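Local atomic coordinates of putative cell adhesion protein (Bacteroides fragilis, PDB entry 4H40), a protein that is a fimbrillin-like protein, probably a subunit of a distinct type of pilus of a human gut bacterium, and is thought to act in cell adhesion. Residues B[115-120]-B[172-177]; B[56-61]-B[124-129]; B[195-200]-B[249-254]; B[187-192]-B[300-305]. One frame throughout, in Å; residues are numbered along the deposited sequence.

Interaction 1: residues B[115-120]-B[172-177]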
# COMPACT_ATOMS: atom_id res chain seq x y z
N TYR B 115 9.18 27.27 39.31
CA TYR B 115 8.43 27.49 38.07
C TYR B 115 8.40 26.25 37.18
O TYR B 115 9.38 25.50 37.13
CB TYR B 115 9.07 28.64 37.26
CG TYR B 115 9.21 29.94 38.01
CD1 TYR B 115 8.19 30.89 38.01
CD2 TYR B 115 10.38 30.24 38.71
CE1 TYR B 115 8.32 32.09 38.71
CE2 TYR B 115 10.52 31.44 39.41
CZ TYR B 115 9.49 32.37 39.40
OH TYR B 115 9.63 33.55 40.09
N TYR B 116 7.30 26.07 36.44
CA TYR B 116 7.16 25.02 35.43
C TYR B 116 7.46 25.66 34.11
O TYR B 116 7.16 26.84 33.94
CB TYR B 116 5.75 24.43 35.43
CG TYR B 116 5.49 23.47 36.57
CD1 TYR B 116 5.91 22.15 36.51
CD2 TYR B 116 4.77 23.88 37.69
CE1 TYR B 116 5.66 21.26 37.55
CE2 TYR B 116 4.50 22.99 38.73
CZ TYR B 116 4.95 21.68 38.66
OH TYR B 116 4.69 20.80 39.68
N PHE B 117 8.06 24.94 33.17
CA PHE B 117 8.32 25.55 31.88
C PHE B 117 8.10 24.56 30.75
O PHE B 117 8.37 23.36 30.88
CB PHE B 117 9.71 26.24 31.80
CG PHE B 117 10.92 25.35 31.94
CD1 PHE B 117 11.43 25.04 33.20
CD2 PHE B 117 11.56 24.83 30.82
CE1 PHE B 117 12.54 24.18 33.33
CE2 PHE B 117 12.67 23.97 30.95
CZ PHE B 117 13.16 23.66 32.21
N ARG B 118 7.56 25.08 29.65
CA ARG B 118 7.29 24.34 28.42
C ARG B 118 8.01 25.04 27.27
O ARG B 118 8.34 26.23 27.38
CB ARG B 118 5.79 24.22 28.13
CG ARG B 118 5.01 23.55 29.24
CD ARG B 118 3.73 22.94 28.73
NE ARG B 118 3.51 21.67 29.42
CZ ARG B 118 3.25 20.52 28.82
NH1 ARG B 118 3.11 20.45 27.51
NH2 ARG B 118 3.09 19.42 29.54
N ILE B 119 8.29 24.28 26.20
CA ILE B 119 8.99 24.78 25.02
C ILE B 119 8.16 24.51 23.80
O ILE B 119 7.49 23.48 23.72
CB ILE B 119 10.43 24.16 24.83
CG1 ILE B 119 11.18 23.84 26.14
CG2 ILE B 119 11.28 24.94 23.80
CD1 ILE B 119 11.59 24.98 26.95
N LEU B 120 8.25 25.42 22.83
CA LEU B 120 7.64 25.37 21.51
C LEU B 120 8.68 25.79 20.49
O LEU B 120 9.46 26.70 20.77
CB LEU B 120 6.42 26.29 21.41
CG LEU B 120 5.25 26.01 22.32
CD1 LEU B 120 4.52 27.26 22.61
CD2 LEU B 120 4.30 24.99 21.72
N LEU B 172 19.48 27.29 32.84
CA LEU B 172 18.24 26.53 32.67
C LEU B 172 18.48 25.44 31.64
O LEU B 172 18.57 25.72 30.45
CB LEU B 172 17.11 27.49 32.23
CG LEU B 172 15.72 26.89 32.06
CD1 LEU B 172 15.02 26.79 33.38
CD2 LEU B 172 14.89 27.75 31.16
N TYR B 173 18.62 24.20 32.10
CA TYR B 173 18.85 23.07 31.20
C TYR B 173 17.50 22.60 30.62
O TYR B 173 16.61 22.15 31.37
CB TYR B 173 19.62 21.93 31.91
CG TYR B 173 21.06 22.29 32.20
CD1 TYR B 173 22.04 22.16 31.22
CD2 TYR B 173 21.44 22.75 33.46
CE1 TYR B 173 23.37 22.50 31.48
CE2 TYR B 173 22.77 23.09 33.73
CZ TYR B 173 23.74 22.96 32.74
OH TYR B 173 25.06 23.29 32.98
N LEU B 174 17.35 22.76 29.30
CA LEU B 174 16.12 22.43 28.61
C LEU B 174 16.05 20.97 28.29
O LEU B 174 17.05 20.41 27.83
CB LEU B 174 15.94 23.23 27.31
CG LEU B 174 15.89 24.75 27.38
CD1 LEU B 174 15.36 25.30 26.12
CD2 LEU B 174 15.02 25.23 28.50
N PRO B 175 14.88 20.32 28.49
CA PRO B 175 14.76 18.92 28.07
C PRO B 175 14.63 18.83 26.53
O PRO B 175 14.31 19.84 25.89
CB PRO B 175 13.49 18.44 28.79
CG PRO B 175 12.95 19.65 29.56
CD PRO B 175 13.59 20.84 28.98
N PRO B 176 14.91 17.67 25.89
CA PRO B 176 14.71 17.61 24.44
C PRO B 176 13.21 17.78 24.09
O PRO B 176 12.34 17.55 24.94
CB PRO B 176 15.25 16.24 24.04
CG PRO B 176 15.21 15.43 25.29
CD PRO B 176 15.32 16.36 26.45
N ILE B 177 12.92 18.25 22.86
CA ILE B 177 11.55 18.45 22.40
C ILE B 177 11.27 17.43 21.26
O ILE B 177 12.17 16.78 20.76
CB ILE B 177 11.25 19.94 22.04
CG1 ILE B 177 12.22 20.51 20.97
CG2 ILE B 177 11.22 20.80 23.32
CD1 ILE B 177 12.07 22.05 20.66
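Phe117 and Ile119 of strand 113-121 stand side by side facing residues 172-177, and the contact is mainly apolar. From CB of Phe117, CG is turned between the backbone N and the carbonyl carbon (chi1 63°), and the ring reaches across. On one flank CD1 and CE1 lie under Leu172 CD1, which comes within 3.6 Å of Phe117 CE1. Leu172 CD1 sits over one ring face, offset toward the rim, in a CH-pi contact 4.0 Å from the Phe117 centroid. At the tip, Tyr173 O lies at the ring edge, near its plane, 3.9 Å from Phe117 CZ. On the other flank Phe117 CE2 meets Leu174 CD2 at 3.6 Å and, obliquely, Pro175 CD at 3.8 Å. Leu174 CD2 also touches Ile119 CD1, a methyl lying at the edge of the Phe117 ring, in its plane. Ile177 CG2 rests against Ile119 CB at 3.8 Å, the two side chains crossing at about a right angle. The cluster belongs to the buried interior of an all-beta domain: Leu59 of strand 56-62 packs on Ile119 and Leu172, Thr153 of strand 153-157 touches Phe117 and Pro175, and Tyr23 of strand 23-24 touches Ile177.

Interaction 2: residues B[56-61]-B[124-129]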
# COMPACT_ATOMS: atom_id res chain seq x y z
N THR B 56 13.71 28.92 15.98
CA THR B 56 13.42 29.68 17.19
C THR B 56 12.72 28.78 18.19
O THR B 56 12.05 27.82 17.79
CB THR B 56 12.55 30.93 16.91
OG1 THR B 56 11.30 30.55 16.35
CG2 THR B 56 13.26 31.95 16.03
N ILE B 57 12.91 29.07 19.48
CA ILE B 57 12.24 28.35 20.56
C ILE B 57 11.55 29.38 21.43
O ILE B 57 12.10 30.47 21.62
CB ILE B 57 13.14 27.37 21.39
CG1 ILE B 57 14.14 28.07 22.28
CG2 ILE B 57 13.82 26.30 20.55
CD1 ILE B 57 13.83 27.87 23.71
N ARG B 58 10.37 29.07 21.94
CA ARG B 58 9.64 29.88 22.92
C ARG B 58 9.68 29.21 24.28
O ARG B 58 9.31 28.04 24.42
CB ARG B 58 8.17 30.14 22.53
CG ARG B 58 7.35 30.76 23.69
CD ARG B 58 5.98 31.25 23.31
NE ARG B 58 6.03 32.19 22.18
CZ ARG B 58 6.19 33.50 22.29
NH1 ARG B 58 6.29 34.07 23.48
NH2 ARG B 58 6.24 34.25 21.20
N LEU B 59 10.09 29.95 25.29
CA LEU B 59 10.11 29.47 26.65
C LEU B 59 8.83 29.99 27.30
O LEU B 59 8.64 31.20 27.35
CB LEU B 59 11.39 30.00 27.33
CG LEU B 59 11.84 29.39 28.65
CD1 LEU B 59 12.32 27.98 28.47
CD2 LEU B 59 12.97 30.19 29.20
N VAL B 60 7.90 29.07 27.66
CA VAL B 60 6.59 29.34 28.30
C VAL B 60 6.76 29.06 29.80
O VAL B 60 7.10 27.93 30.17
CB VAL B 60 5.41 28.50 27.69
CG1 VAL B 60 4.06 28.92 28.26
CG2 VAL B 60 5.39 28.54 26.16
N VAL B 61 6.56 30.10 30.64
CA VAL B 61 6.75 29.99 32.09
C VAL B 61 5.40 29.95 32.81
O VAL B 61 4.47 30.66 32.45
CB VAL B 61 7.66 31.11 32.63
CG1 VAL B 61 7.77 31.09 34.15
CG2 VAL B 61 9.05 31.02 32.01
N LYS B 124 6.10 30.26 18.22
CA LYS B 124 4.74 30.71 17.90
C LYS B 124 4.08 31.34 19.12
O LYS B 124 4.39 30.97 20.25
CB LYS B 124 3.87 29.55 17.35
CG LYS B 124 4.28 29.09 15.96
CD LYS B 124 3.21 28.17 15.36
CE LYS B 124 2.77 28.68 14.01
NZ LYS B 124 1.45 28.13 13.63
N ALA B 125 3.17 32.30 18.90
CA ALA B 125 2.45 32.99 19.97
C ALA B 125 1.36 32.10 20.57
O ALA B 125 0.72 31.31 19.87
CB ALA B 125 1.85 34.27 19.44
N LEU B 126 1.17 32.21 21.89
CA LEU B 126 0.16 31.43 22.60
C LEU B 126 -1.21 32.03 22.34
O LEU B 126 -1.36 33.25 22.32
CB LEU B 126 0.43 31.36 24.11
CG LEU B 126 1.75 30.76 24.55
CD1 LEU B 126 2.11 31.21 25.94
CD2 LEU B 126 1.75 29.26 24.44
N ASN B 127 -2.21 31.16 22.13
CA ASN B 127 -3.58 31.60 21.91
C ASN B 127 -4.30 31.77 23.27
O ASN B 127 -3.67 31.62 24.32
CB ASN B 127 -4.32 30.63 20.96
CG ASN B 127 -4.46 29.20 21.42
OD1 ASN B 127 -4.38 28.87 22.61
ND2 ASN B 127 -4.74 28.31 20.48
N SER B 128 -5.61 32.11 23.24
CA SER B 128 -6.44 32.34 24.43
C SER B 128 -6.49 31.12 25.38
O SER B 128 -6.53 31.29 26.60
CB SER B 128 -7.86 32.72 24.02
OG SER B 128 -8.41 31.77 23.12
N LYS B 129 -6.47 29.89 24.82
CA LYS B 129 -6.56 28.63 25.55
C LYS B 129 -5.20 28.15 26.13
O LYS B 129 -5.14 27.10 26.76
CB LYS B 129 -7.17 27.53 24.65
CG LYS B 129 -8.60 27.82 24.14
CD LYS B 129 -9.67 27.45 25.16
CE LYS B 129 -11.07 27.63 24.63
NZ LYS B 129 -12.10 27.39 25.69
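Arg58 and Lys124 mark the nearest backbone approach, 7.1 Å between their CA atoms, where irregular chain 124-129 runs past strand 56-62 without pairing with it. In this fimbrillin-like beta domain, residues 124-129 follow strand 113-121, itself the antiparallel neighbour of strand 56-62, and fold back over that neighbour. Two side chains of the strand, Arg58 and Val60, meet the loop. Arg58 leaves the strand with CG anti to the backbone N (chi1 169°), runs extended to CD and then bends at chi3 (-54°), which turns NE to the loop backbone. There Arg58 NE donates to Lys124 O at 2.8 Å, with an N-H...O angle of 133°. The donor stands above the carbonyl plane, and the oxygen in turn is tilted from the guanidinium plane. The rest of the guanidinium is held from outside the two segments: NH2 bonds to Ala123 O and NH1 to Ser73 OG, giving each of its three nitrogens an acceptor. The amine of Lys124 turns elsewhere, to a salt bridge with Glu138. Beyond the polar grip, Leu126 and Val60 meet tip to tip as an apolar patch. Leu126 CD1 lies 3.8 Å from Val60 CG1. Beside this pair, Leu126 CD2 is 4.1 Å from Val60 CG2.

Interaction 3: residues B[195-200]-B[249-254]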
# COMPACT_ATOMS: atom_id res chain seq x y z
N HIS B 195 13.73 12.49 -18.66
CA HIS B 195 14.93 13.29 -18.78
C HIS B 195 14.86 14.47 -17.85
O HIS B 195 15.86 14.83 -17.24
CB HIS B 195 15.09 13.76 -20.23
CG HIS B 195 15.14 12.63 -21.21
ND1 HIS B 195 16.11 11.65 -21.13
CD2 HIS B 195 14.33 12.35 -22.26
CE1 HIS B 195 15.87 10.82 -22.13
NE2 HIS B 195 14.80 11.19 -22.83
N THR B 196 13.69 15.10 -17.75
CA THR B 196 13.47 16.25 -16.88
C THR B 196 12.21 16.00 -16.06
O THR B 196 11.20 15.55 -16.60
CB THR B 196 13.38 17.58 -17.65
OG1 THR B 196 12.19 17.59 -18.44
CG2 THR B 196 14.59 17.85 -18.51
N LEU B 197 12.29 16.31 -14.77
CA LEU B 197 11.24 16.13 -13.81
C LEU B 197 11.28 17.31 -12.85
O LEU B 197 12.24 17.46 -12.09
CB LEU B 197 11.46 14.77 -13.11
CG LEU B 197 10.71 14.43 -11.82
CD1 LEU B 197 9.23 14.22 -12.07
CD2 LEU B 197 11.34 13.22 -11.14
N GLU B 198 10.26 18.15 -12.92
CA GLU B 198 10.12 19.35 -12.09
C GLU B 198 8.75 19.37 -11.44
O GLU B 198 7.87 18.62 -11.86
CB GLU B 198 10.29 20.62 -12.94
CG GLU B 198 11.65 20.84 -13.57
CD GLU B 198 11.60 21.82 -14.73
OE1 GLU B 198 11.21 21.41 -15.84
OE2 GLU B 198 11.89 23.02 -14.50
N MSE B 199 8.56 20.25 -10.44
CA MSE B 199 7.29 20.50 -9.77
C MSE B 199 6.51 21.55 -10.53
O MSE B 199 7.09 22.57 -10.89
CB MSE B 199 7.52 21.05 -8.33
CG MSE B 199 8.12 20.06 -7.35
SE MSE B 199 6.81 18.95 -6.41
CE MSE B 199 6.23 20.21 -5.13
N LEU B 200 5.21 21.36 -10.72
CA LEU B 200 4.42 22.44 -11.29
C LEU B 200 4.09 23.42 -10.14
O LEU B 200 4.25 23.06 -8.97
CB LEU B 200 3.15 21.89 -11.95
CG LEU B 200 3.32 21.11 -13.24
CD1 LEU B 200 2.02 20.50 -13.66
CD2 LEU B 200 3.91 21.97 -14.35
N ASN B 249 18.53 12.94 -9.78
CA ASN B 249 17.53 13.79 -10.43
C ASN B 249 16.15 13.59 -9.80
O ASN B 249 15.17 14.17 -10.29
CB ASN B 249 17.49 13.58 -11.95
CG ASN B 249 17.09 14.80 -12.75
OD1 ASN B 249 17.29 15.95 -12.34
ND2 ASN B 249 16.58 14.56 -13.94
N SER B 250 16.06 12.85 -8.67
CA SER B 250 14.79 12.69 -7.99
C SER B 250 14.45 13.96 -7.18
O SER B 250 15.33 14.77 -6.89
CB SER B 250 14.77 11.44 -7.11
OG SER B 250 15.85 11.38 -6.20
N LEU B 251 13.15 14.17 -6.90
CA LEU B 251 12.62 15.28 -6.12
C LEU B 251 12.17 14.79 -4.75
O LEU B 251 11.60 13.72 -4.66
CB LEU B 251 11.43 15.88 -6.83
CG LEU B 251 11.62 16.47 -8.21
CD1 LEU B 251 10.27 16.61 -8.87
CD2 LEU B 251 12.33 17.83 -8.15
N VAL B 252 12.40 15.57 -3.69
CA VAL B 252 11.93 15.22 -2.33
C VAL B 252 11.02 16.34 -1.81
O VAL B 252 11.46 17.48 -1.60
CB VAL B 252 13.05 14.89 -1.31
CG1 VAL B 252 12.45 14.47 0.02
CG2 VAL B 252 13.93 13.77 -1.82
N ALA B 253 9.76 16.01 -1.59
CA ALA B 253 8.80 16.96 -1.04
C ALA B 253 8.28 16.42 0.27
O ALA B 253 8.07 15.22 0.39
CB ALA B 253 7.67 17.21 -2.03
N HIS B 254 8.16 17.27 1.28
CA HIS B 254 7.64 16.88 2.58
C HIS B 254 6.75 17.97 3.17
O HIS B 254 6.79 19.12 2.74
CB HIS B 254 8.75 16.49 3.56
CG HIS B 254 9.68 17.60 3.92
ND1 HIS B 254 9.60 18.25 5.13
CD2 HIS B 254 10.69 18.14 3.21
CE1 HIS B 254 10.57 19.15 5.13
NE2 HIS B 254 11.23 19.14 3.98
O HOH W 1 17.82 16.74 -15.57
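Leu197 and Leu251 make the central contact, their side chains crossing obliquely. Leu197 CG, anti to the backbone N (chi1 166°), is met by Leu251 CD1 at 3.7 Å. Leu251 CD1 also lies 4.3 Å from CG of the selenomethionine Met199, and so sits between two side chains of strand 197-207. Leu251 covers backbone as well, its CD2 4.0 Å from Leu197 O. Leu197 CD2 comes 4.0 Å from Asn249 O. At the solvent-facing end a water bridges the segments, donating to His195 O at 3.2 Å and accepting a weak bond from Asn249 ND2 at 3.0 Å. In the next shell Arg245 ties both sides together, its NH2 bonding to Leu197 O and its NH1, weakly, to Asn249 O, while its side chain touches Leu251. Asn276 OD1 receives the backbone N-H groups of His195 and Thr196 at the start of residues 195-200. Val188 and Ala190 flank Leu197, as does Leu273 of strand 266-275. Residues 197-200 and 251-254 run at 30° with 8.9 Å between their axes and belong to different sheets, so their leucines meet as in face-to-face sheet packing, consistent with a beta-sandwich of the Transthyretin clan.

Interaction 4: residues B[187-192]-B[300-305]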
# COMPACT_ATOMS: atom_id res chain seq x y z
N THR B 187 9.30 11.04 -2.36
CA THR B 187 10.48 11.02 -3.19
C THR B 187 9.98 10.58 -4.56
O THR B 187 9.36 9.51 -4.66
CB THR B 187 11.58 10.12 -2.61
OG1 THR B 187 11.94 10.56 -1.30
CG2 THR B 187 12.81 10.08 -3.49
N VAL B 188 10.11 11.47 -5.58
CA VAL B 188 9.68 11.17 -6.96
C VAL B 188 10.93 10.94 -7.81
O VAL B 188 11.71 11.88 -8.01
CB VAL B 188 8.77 12.25 -7.60
CG1 VAL B 188 8.28 11.79 -8.96
CG2 VAL B 188 7.61 12.62 -6.68
N ARG B 189 11.13 9.71 -8.28
CA ARG B 189 12.29 9.35 -9.08
C ARG B 189 12.02 9.50 -10.57
O ARG B 189 10.89 9.32 -11.02
CB ARG B 189 12.69 7.92 -8.79
CG ARG B 189 13.34 7.68 -7.44
CD ARG B 189 13.66 6.22 -7.29
NE ARG B 189 14.28 5.94 -6.00
CZ ARG B 189 14.22 4.76 -5.38
NH1 ARG B 189 13.55 3.74 -5.92
NH2 ARG B 189 14.81 4.60 -4.20
N ALA B 190 13.07 9.82 -11.34
CA ALA B 190 13.01 9.93 -12.79
C ALA B 190 13.39 8.58 -13.38
O ALA B 190 14.56 8.17 -13.32
CB ALA B 190 13.94 11.02 -13.27
N GLY B 191 12.37 7.85 -13.83
CA GLY B 191 12.52 6.51 -14.37
C GLY B 191 12.80 6.46 -15.85
O GLY B 191 13.26 7.45 -16.44
N GLU B 192 12.49 5.32 -16.47
CA GLU B 192 12.71 5.03 -17.88
C GLU B 192 12.04 6.09 -18.77
O GLU B 192 10.82 6.30 -18.69
CB GLU B 192 12.20 3.62 -18.22
CG GLU B 192 12.62 3.10 -19.58
CD GLU B 192 13.76 2.10 -19.63
OE1 GLU B 192 14.47 1.94 -18.60
OE2 GLU B 192 13.96 1.48 -20.70
N THR B 300 7.80 6.45 -2.00
CA THR B 300 8.81 6.50 -3.06
C THR B 300 8.06 6.21 -4.35
O THR B 300 7.47 5.14 -4.52
CB THR B 300 10.02 5.62 -2.76
OG1 THR B 300 10.43 5.91 -1.43
CG2 THR B 300 11.18 5.94 -3.63
N ALA B 301 7.96 7.23 -5.20
CA ALA B 301 7.24 7.10 -6.45
C ALA B 301 8.22 7.19 -7.65
O ALA B 301 9.24 7.87 -7.54
CB ALA B 301 6.15 8.16 -6.53
N THR B 302 7.95 6.48 -8.76
CA THR B 302 8.79 6.54 -9.95
C THR B 302 7.95 6.91 -11.14
O THR B 302 6.94 6.27 -11.38
CB THR B 302 9.52 5.22 -10.17
OG1 THR B 302 10.28 4.90 -9.01
CG2 THR B 302 10.42 5.24 -11.38
N VAL B 303 8.37 7.92 -11.90
CA VAL B 303 7.70 8.32 -13.14
C VAL B 303 8.36 7.56 -14.29
O VAL B 303 9.57 7.67 -14.48
CB VAL B 303 7.70 9.86 -13.36
CG1 VAL B 303 6.90 10.23 -14.61
CG2 VAL B 303 7.13 10.57 -12.16
N LYS B 304 7.59 6.74 -15.02
CA LYS B 304 8.06 5.90 -16.12
C LYS B 304 7.34 6.22 -17.41
O LYS B 304 6.20 6.65 -17.36
CB LYS B 304 7.79 4.42 -15.80
CG LYS B 304 8.83 3.74 -14.92
CD LYS B 304 8.39 2.35 -14.48
CE LYS B 304 9.27 1.82 -13.37
NZ LYS B 304 8.70 0.61 -12.71
N ILE B 305 7.97 5.93 -18.57
CA ILE B 305 7.35 5.96 -19.90
C ILE B 305 7.22 4.49 -20.35
O ILE B 305 8.26 3.83 -20.53
CB ILE B 305 8.09 6.83 -20.97
CG1 ILE B 305 8.58 8.21 -20.44
CG2 ILE B 305 7.28 6.92 -22.27
CD1 ILE B 305 7.55 9.25 -20.09
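Arg189 lays its guanidinium on Thr300, so that Thr300 CG2 stands over the centre of one face, 3.7 Å from Arg189 CZ. The arginine chain is extended from CG to NE and passes over Thr300 and beside Thr302; Thr302 OG1 lies 3.9 Å from Arg189 CB. Thr300 holds CG2 anti to its backbone N (chi1 -49° for OG1), which presents the methyl to the flat group. Thr187 shares this face of the sheet. The reverse face is apolar: Val188 CG1 and Val303 CG2 meet at 3.6 Å, and Ala301 and Ala190 lie on the same side. Residues 187-190 and 300-305 pair in parallel, with a crossing angle of -28°, within a beta domain consistent with the Transthyretin clan. The backbone ladder begins with Ala301 N to Thr187 O and Arg189 N to Ala301 O, both 2.7 Å, and continues from Val303 N to Arg189 O. Gly191 N then donates to Val303 O with a more bent N-H...O angle of 135°. Gly191 CA lies 3.9 Å from Thr302 CG2. Past the regular pairing, Ile305 N still reaches Glu192 O at 2.9 Å. On the apolar face, Leu273 of strand 266-275 covers Val188 and Val303, while strand 310-321 flanks 296-305 across its far edge.

How the interactions relate
Interactions 1 and 2 lie on one side of the chain's centre, 3 and 4 on the other, with about 39 Å between the centres of 1 and 3. In the first pair, strands 113-121 and 56-62 are neighbours joined by backbone bonds: interaction 1 is buried and mainly apolar, whereas interaction 2 lies at the surface and combines an arginine-to-carbonyl bond with a small apolar pair. Interactions 3 and 4 are both partly buried. There Leu251 O bonds to Val188 N, so strand 177-190 links 251-257 to 296-305. Interaction 4 pairs strands through backbone bonds, while interaction 3, nested in the chain between the two segments of interaction 4, joins facing sheets by leucine packing and a peripheral water.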